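Local coordinates for putative uncharacterized protein (Toxoplasma gondii, PDB 4FBD), which is of unknown function but belongs to the DUF3228 family, each chain of its two-chain assembly carrying two mixed beta-sheets, at residues 132-137 and 234-239; 151-156 and 183-188. All blocks are in the same frame, centred on the assembly; numbering follows the deposited sequence.

Contact 1 (132-137 and 234-239); sequences TRWFPM and IVMDKE
At chi1 63° the W134 indole stands between its backbone N and carbonyl carbon, and M236, with CG anti to its N (chi1 -174°) and a bend only at its last torsion, crosses one indole face at a slant. M236 CB lies 3.7 Å from W134 CG in a CH-pi contact. Its SD sits 4.1 Å from the centroid of the six-membered ring of W134, a Met-aromatic contact. The ring's rotation is fixed at its edge, where W134 NE1 donates to K238 O at 3.0 Å, the acceptor lying near the indole plane; the K238 CD methylene also touches W134 CZ2. Two backbone bonds, F135 N to I234 O and M236 N to F135 O, set F135 beside V235 as a parallel pair. Past the strands, one water links M137 N with D237 OD1 and E239 OE2, its bond to E239 OE2 measuring 2.6 Å. E239 OE1 reaches S138 OG in the helix that starts just after P136. R133 NH2 hydrogen-bonds W229 O at the end of helix 219-229, and its NH1 hydrogen-bonds S118 OG of the second subunit. The pair forms the centre of a four-stranded mixed sheet, strand 117-121 beside 132-135 and strand 105-107 beside 234-235.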
loop_
_atom_site.group_PDB
_atom_site.type_symbol
_atom_site.label_atom_id
_atom_site.label_comp_id
_atom_site.label_asym_id
_atom_site.label_seq_id
_atom_site.Cartn_x
_atom_site.Cartn_y
_atom_site.Cartn_z
ATOM N N THR A 132 -5.350 -1.805 -2.839
ATOM C CA THR A 132 -6.296 -0.877 -2.237
ATOM C C THR A 132 -7.315 -1.711 -1.517
ATOM O O THR A 132 -7.560 -2.853 -1.925
ATOM C CB THR A 132 -7.013 -0.115 -3.360
ATOM O OG1 THR A 132 -6.019 0.426 -4.252
ATOM C CG2 THR A 132 -7.885 0.998 -2.819
ATOM N N ARG A 133 -7.879 -1.183 -0.426
ATOM C CA ARG A 133 -8.952 -1.901 0.268
ATOM C C ARG A 133 -10.133 -0.986 0.461
ATOM O O ARG A 133 -9.987 0.243 0.610
ATOM C CB ARG A 133 -8.498 -2.461 1.594
ATOM C CG ARG A 133 -8.121 -1.489 2.656
ATOM C CD ARG A 133 -7.751 -2.242 3.896
ATOM N NE ARG A 133 -7.361 -1.351 4.988
ATOM C CZ ARG A 133 -7.004 -1.762 6.198
ATOM N NH1 ARG A 133 -6.998 -3.035 6.500
ATOM N NH2 ARG A 133 -6.658 -0.875 7.123
ATOM N N TRP A 134 -11.305 -1.578 0.500
ATOM C CA TRP A 134 -12.512 -0.802 0.632
ATOM C C TRP A 134 -13.683 -1.608 1.167
ATOM O O TRP A 134 -13.667 -2.824 1.159
ATOM C CB TRP A 134 -12.895 -0.270 -0.746
ATOM C CG TRP A 134 -13.206 -1.390 -1.701
ATOM C CD1 TRP A 134 -14.408 -1.977 -1.878
ATOM C CD2 TRP A 134 -12.296 -2.081 -2.575
ATOM N NE1 TRP A 134 -14.323 -2.980 -2.811
ATOM C CE2 TRP A 134 -13.039 -3.065 -3.258
ATOM C CE3 TRP A 134 -10.940 -1.952 -2.857
ATOM C CZ2 TRP A 134 -12.470 -3.926 -4.191
ATOM C CZ3 TRP A 134 -10.367 -2.810 -3.809
ATOM C CH2 TRP A 134 -11.131 -3.780 -4.453
ATOM N N PHE A 135 -14.696 -0.897 1.626
ATOM C CA PHE A 135 -15.971 -1.498 2.024
ATOM C C PHE A 135 -16.878 -1.346 0.819
ATOM O O PHE A 135 -17.044 -0.249 0.288
ATOM C CB PHE A 135 -16.651 -0.754 3.172
ATOM C CG PHE A 135 -16.039 -0.988 4.495
ATOM C CD1 PHE A 135 -16.158 -2.195 5.105
ATOM C CD2 PHE A 135 -15.401 0.030 5.166
ATOM C CE1 PHE A 135 -15.601 -2.429 6.359
ATOM C CE2 PHE A 135 -14.868 -0.182 6.410
ATOM C CZ PHE A 135 -14.956 -1.418 7.011
ATOM N N PRO A 136 -17.486 -2.438 0.394
ATOM C CA PRO A 136 -18.401 -2.355 -0.714
ATOM C C PRO A 136 -19.731 -1.768 -0.285
ATOM O O PRO A 136 -20.007 -1.657 0.913
ATOM C CB PRO A 136 -18.554 -3.799 -1.178
ATOM C CG PRO A 136 -17.876 -4.643 -0.204
ATOM C CD PRO A 136 -17.149 -3.812 0.779
ATOM N N MET A 137 -20.549 -1.402 -1.269
ATOM C CA MET A 137 -21.842 -0.778 -1.002
ATOM C C MET A 137 -22.851 -1.677 -0.300
ATOM O O MET A 137 -23.715 -1.172 0.424
ATOM C CB MET A 137 -22.438 -0.217 -2.293
ATOM C CG MET A 137 -21.648 0.966 -2.833
ATOM S SD MET A 137 -21.589 2.317 -1.650
ATOM C CE MET A 137 -23.301 2.839 -1.662
ATOM N N ILE A 234 -11.981 3.414 2.587
ATOM C CA ILE A 234 -12.847 4.101 1.643
ATOM C C ILE A 234 -14.025 3.170 1.300
ATOM O O ILE A 234 -13.987 1.977 1.594
ATOM C CB ILE A 234 -12.133 4.487 0.340
ATOM C CG1 ILE A 234 -11.698 3.222 -0.438
ATOM C CG2 ILE A 234 -10.959 5.449 0.620
ATOM C CD1 ILE A 234 -11.166 3.507 -1.869
ATOM N N VAL A 235 -15.066 3.748 0.712
ATOM C CA VAL A 235 -16.218 3.010 0.246
ATOM C C VAL A 235 -16.073 2.941 -1.252
ATOM O O VAL A 235 -15.662 3.894 -1.848
ATOM C CB VAL A 235 -17.524 3.717 0.610
ATOM C CG1 VAL A 235 -18.729 3.147 -0.190
ATOM C CG2 VAL A 235 -17.761 3.563 2.084
ATOM N N MET A 236 -16.382 1.810 -1.862
ATOM C CA MET A 236 -16.282 1.698 -3.312
ATOM C C MET A 236 -17.316 0.685 -3.786
ATOM O O MET A 236 -17.521 -0.365 -3.145
ATOM C CB MET A 236 -14.873 1.269 -3.706
ATOM C CG MET A 236 -14.604 1.250 -5.180
ATOM S SD MET A 236 -13.044 0.418 -5.532
ATOM C CE MET A 236 -11.859 1.450 -4.696
ATOM N N ASP A 237 -17.995 1.001 -4.880
ATOM C CA ASP A 237 -19.015 0.124 -5.400
ATOM C C ASP A 237 -18.375 -0.994 -6.199
ATOM O O ASP A 237 -18.300 -0.938 -7.425
ATOM C CB ASP A 237 -20.016 0.914 -6.251
ATOM C CG ASP A 237 -21.250 0.093 -6.626
ATOM O OD1 ASP A 237 -21.413 -1.044 -6.115
ATOM O OD2 ASP A 237 -22.066 0.603 -7.425
ATOM N N LYS A 238 -17.885 -1.989 -5.477
ATOM C CA LYS A 238 -17.284 -3.156 -6.060
ATOM C C LYS A 238 -17.396 -4.285 -5.007
ATOM O O LYS A 238 -16.781 -4.215 -3.968
ATOM C CB LYS A 238 -15.846 -2.842 -6.431
ATOM C CG LYS A 238 -15.160 -3.874 -7.277
ATOM C CD LYS A 238 -13.727 -3.446 -7.624
ATOM C CE LYS A 238 -13.643 -2.292 -8.622
ATOM N NZ LYS A 238 -13.947 -2.700 -10.039
ATOM N N GLU A 239 -18.204 -5.306 -5.287
ATOM C CA GLU A 239 -18.435 -6.417 -4.348
ATOM C C GLU A 239 -17.304 -7.418 -4.235
ATOM O O GLU A 239 -17.124 -8.046 -3.187
ATOM C CB GLU A 239 -19.746 -7.155 -4.702
ATOM C CG GLU A 239 -20.992 -6.257 -4.484
ATOM C CD GLU A 239 -21.119 -5.773 -3.026
ATOM O OE1 GLU A 239 -20.782 -6.567 -2.100
ATOM O OE2 GLU A 239 -21.560 -4.610 -2.809
HETATM O O HOH W 1 -9.251 2.280 2.221
HETATM O O HOH W 2 -20.470 -2.621 -4.057
#

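Contact 2 (151-156 and 183-188); sequences DLILYS and IIAVKA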
loop_
_atom_site.group_PDB
_atom_site.type_symbol
_atom_site.label_atom_id
_atom_site.label_comp_id
_atom_site.label_asym_id
_atom_site.label_seq_id
_atom_site.Cartn_x
_atom_site.Cartn_y
_atom_site.Cartn_z
ATOM N N ASP A 151 -15.288 20.092 4.935
ATOM C CA ASP A 151 -14.015 20.758 4.807
ATOM C C ASP A 151 -14.220 21.487 3.494
ATOM O O ASP A 151 -14.390 20.845 2.443
ATOM C CB ASP A 151 -12.880 19.742 4.719
ATOM C CG ASP A 151 -11.487 20.369 4.844
ATOM O OD1 ASP A 151 -11.379 21.609 4.976
ATOM O OD2 ASP A 151 -10.485 19.589 4.830
ATOM N N LEU A 152 -14.295 22.813 3.554
ATOM C CA LEU A 152 -14.480 23.622 2.358
ATOM C C LEU A 152 -13.113 24.062 1.896
ATOM O O LEU A 152 -12.378 24.729 2.647
ATOM C CB LEU A 152 -15.337 24.833 2.644
ATOM C CG LEU A 152 -16.742 24.575 3.188
ATOM C CD1 LEU A 152 -17.454 25.935 3.482
ATOM C CD2 LEU A 152 -17.523 23.695 2.229
ATOM N N ILE A 153 -12.747 23.681 0.678
ATOM C CA ILE A 153 -11.428 24.045 0.174
ATOM C C ILE A 153 -11.597 25.255 -0.697
ATOM O O ILE A 153 -12.434 25.246 -1.598
ATOM C CB ILE A 153 -10.788 22.934 -0.650
ATOM C CG1 ILE A 153 -10.888 21.587 0.075
ATOM C CG2 ILE A 153 -9.332 23.291 -0.951
ATOM C CD1 ILE A 153 -10.205 21.585 1.415
ATOM N N LEU A 154 -10.801 26.287 -0.434
ATOM C CA LEU A 154 -10.871 27.542 -1.172
ATOM C C LEU A 154 -9.651 27.802 -2.047
ATOM O O LEU A 154 -8.550 27.384 -1.731
ATOM C CB LEU A 154 -10.985 28.705 -0.183
ATOM C CG LEU A 154 -12.163 28.633 0.795
ATOM C CD1 LEU A 154 -12.153 29.809 1.735
ATOM C CD2 LEU A 154 -13.499 28.550 0.073
ATOM N N TYR A 155 -9.872 28.484 -3.164
ATOM C CA TYR A 155 -8.801 28.916 -4.070
ATOM C C TYR A 155 -8.990 30.382 -4.280
ATOM O O TYR A 155 -10.121 30.860 -4.274
ATOM C CB TYR A 155 -8.823 28.166 -5.414
ATOM C CG TYR A 155 -7.901 26.955 -5.461
ATOM C CD1 TYR A 155 -8.050 25.899 -4.568
ATOM C CD2 TYR A 155 -6.885 26.868 -6.414
ATOM C CE1 TYR A 155 -7.209 24.791 -4.613
ATOM C CE2 TYR A 155 -6.040 25.772 -6.471
ATOM C CZ TYR A 155 -6.205 24.736 -5.563
ATOM O OH TYR A 155 -5.375 23.647 -5.612
ATOM N N SER A 156 -7.887 31.104 -4.438
ATOM C CA SER A 156 -7.957 32.524 -4.695
ATOM C C SER A 156 -8.639 32.745 -6.036
ATOM O O SER A 156 -8.777 31.815 -6.828
ATOM C CB SER A 156 -6.559 33.150 -4.748
ATOM O OG SER A 156 -5.810 32.628 -5.834
ATOM N N ILE A 183 -15.042 28.454 -3.259
ATOM C CA ILE A 183 -15.065 27.041 -2.927
ATOM C C ILE A 183 -14.885 26.226 -4.222
ATOM O O ILE A 183 -15.661 26.378 -5.168
ATOM C CB ILE A 183 -16.410 26.684 -2.275
ATOM C CG1 ILE A 183 -16.562 27.463 -0.953
ATOM C CG2 ILE A 183 -16.552 25.147 -2.114
ATOM C CD1 ILE A 183 -17.952 27.444 -0.401
ATOM N N ILE A 184 -13.846 25.395 -4.261
ATOM C CA ILE A 184 -13.567 24.537 -5.406
ATOM C C ILE A 184 -13.750 23.037 -5.054
ATOM O O ILE A 184 -13.883 22.191 -5.935
ATOM C CB ILE A 184 -12.169 24.821 -6.015
ATOM C CG1 ILE A 184 -11.048 24.630 -5.002
ATOM C CG2 ILE A 184 -12.090 26.231 -6.594
ATOM C CD1 ILE A 184 -10.681 23.211 -4.747
ATOM N N ALA A 185 -13.784 22.733 -3.760
ATOM C CA ALA A 185 -14.001 21.370 -3.293
ATOM C C ALA A 185 -14.719 21.398 -1.967
ATOM O O ALA A 185 -14.556 22.326 -1.182
ATOM C CB ALA A 185 -12.662 20.612 -3.153
ATOM N N VAL A 186 -15.501 20.353 -1.725
ATOM C CA VAL A 186 -16.249 20.172 -0.481
ATOM C C VAL A 186 -16.101 18.722 -0.065
ATOM O O VAL A 186 -16.450 17.823 -0.799
ATOM C CB VAL A 186 -17.745 20.471 -0.664
ATOM C CG1 VAL A 186 -18.455 20.310 0.659
ATOM C CG2 VAL A 186 -17.943 21.853 -1.230
ATOM N N LYS A 187 -15.578 18.501 1.130
ATOM C CA LYS A 187 -15.337 17.164 1.622
ATOM C C LYS A 187 -16.088 16.898 2.895
ATOM O O LYS A 187 -15.817 17.539 3.900
ATOM C CB LYS A 187 -13.852 17.038 1.924
ATOM C CG LYS A 187 -13.001 16.529 0.816
ATOM C CD LYS A 187 -12.969 15.006 0.848
ATOM C CE LYS A 187 -12.304 14.479 2.144
ATOM N NZ LYS A 187 -12.080 13.005 2.096
ATOM N N ALA A 188 -17.008 15.944 2.860
ATOM C CA ALA A 188 -17.738 15.548 4.055
ATOM C C ALA A 188 -16.831 14.624 4.837
ATOM O O ALA A 188 -16.306 13.639 4.283
ATOM C CB ALA A 188 -19.026 14.842 3.714
#
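D151 and K187 form a hydrogen-bonded pair of the antiparallel ladder, D151 N to K187 O at 2.8 Å being answered by K187 N to D151 O. One step on, I153 N reaches A185 O at 2.9 Å, yet the return bond to I153 O comes from I184 N, at 3.0 Å. I184 and A185 thus both stand opposite I153, a classic beta bulge, which is how the ladder absorbs an extra residue: the register shifts by one before L154 pairs with I183.

Apolar contacts divide between the two faces. On the face of L152, L154, I183 and V186, L152 and V186 lie side by side, with L152 CD2 3.8 Å from V186 CG1, and L154 CD2 presses on I183 CG1 at 3.4 Å. On the other, I153 CG1 rests against A185 CB at 3.8 Å. At the bulge the outer end of I184 reaches the Y155 ring: a chi1 of 58° tucks I184 CG1 over its own backbone, where it meets Y155 CD1 at 3.3 Å, approaching the ring obliquely.

Among polar side chains, D151 OD1 bonds H92 ND1 on strand 90-96, which flanks 151-156 on its far side. I160 of helix 157-166 packs on both Y155 and I184, while strand 39-40 borders 183-188 at the edge of this five-stranded mixed sheet.

How the contacts relate
From the N terminus, the chain first lays down strands 39-40, 82-84 and 90-96 of one sheet, then 105-107 and 117-121 of the other, before reaching 132-137. This first half of contact 1 waits for a partner 97 residues on. Within that span the chain returns to the first sheet, and contact 2 closes the shorter loop between 151-156 and 183-188, which carries helix 157-166. Helix 219-229 then leads to 234-239, which completes contact 1. The smaller loop therefore lies wholly within the larger, without crossing. Their centres stand 24 Å apart and they do not touch; each contact ties neighbouring strands of its own sheet.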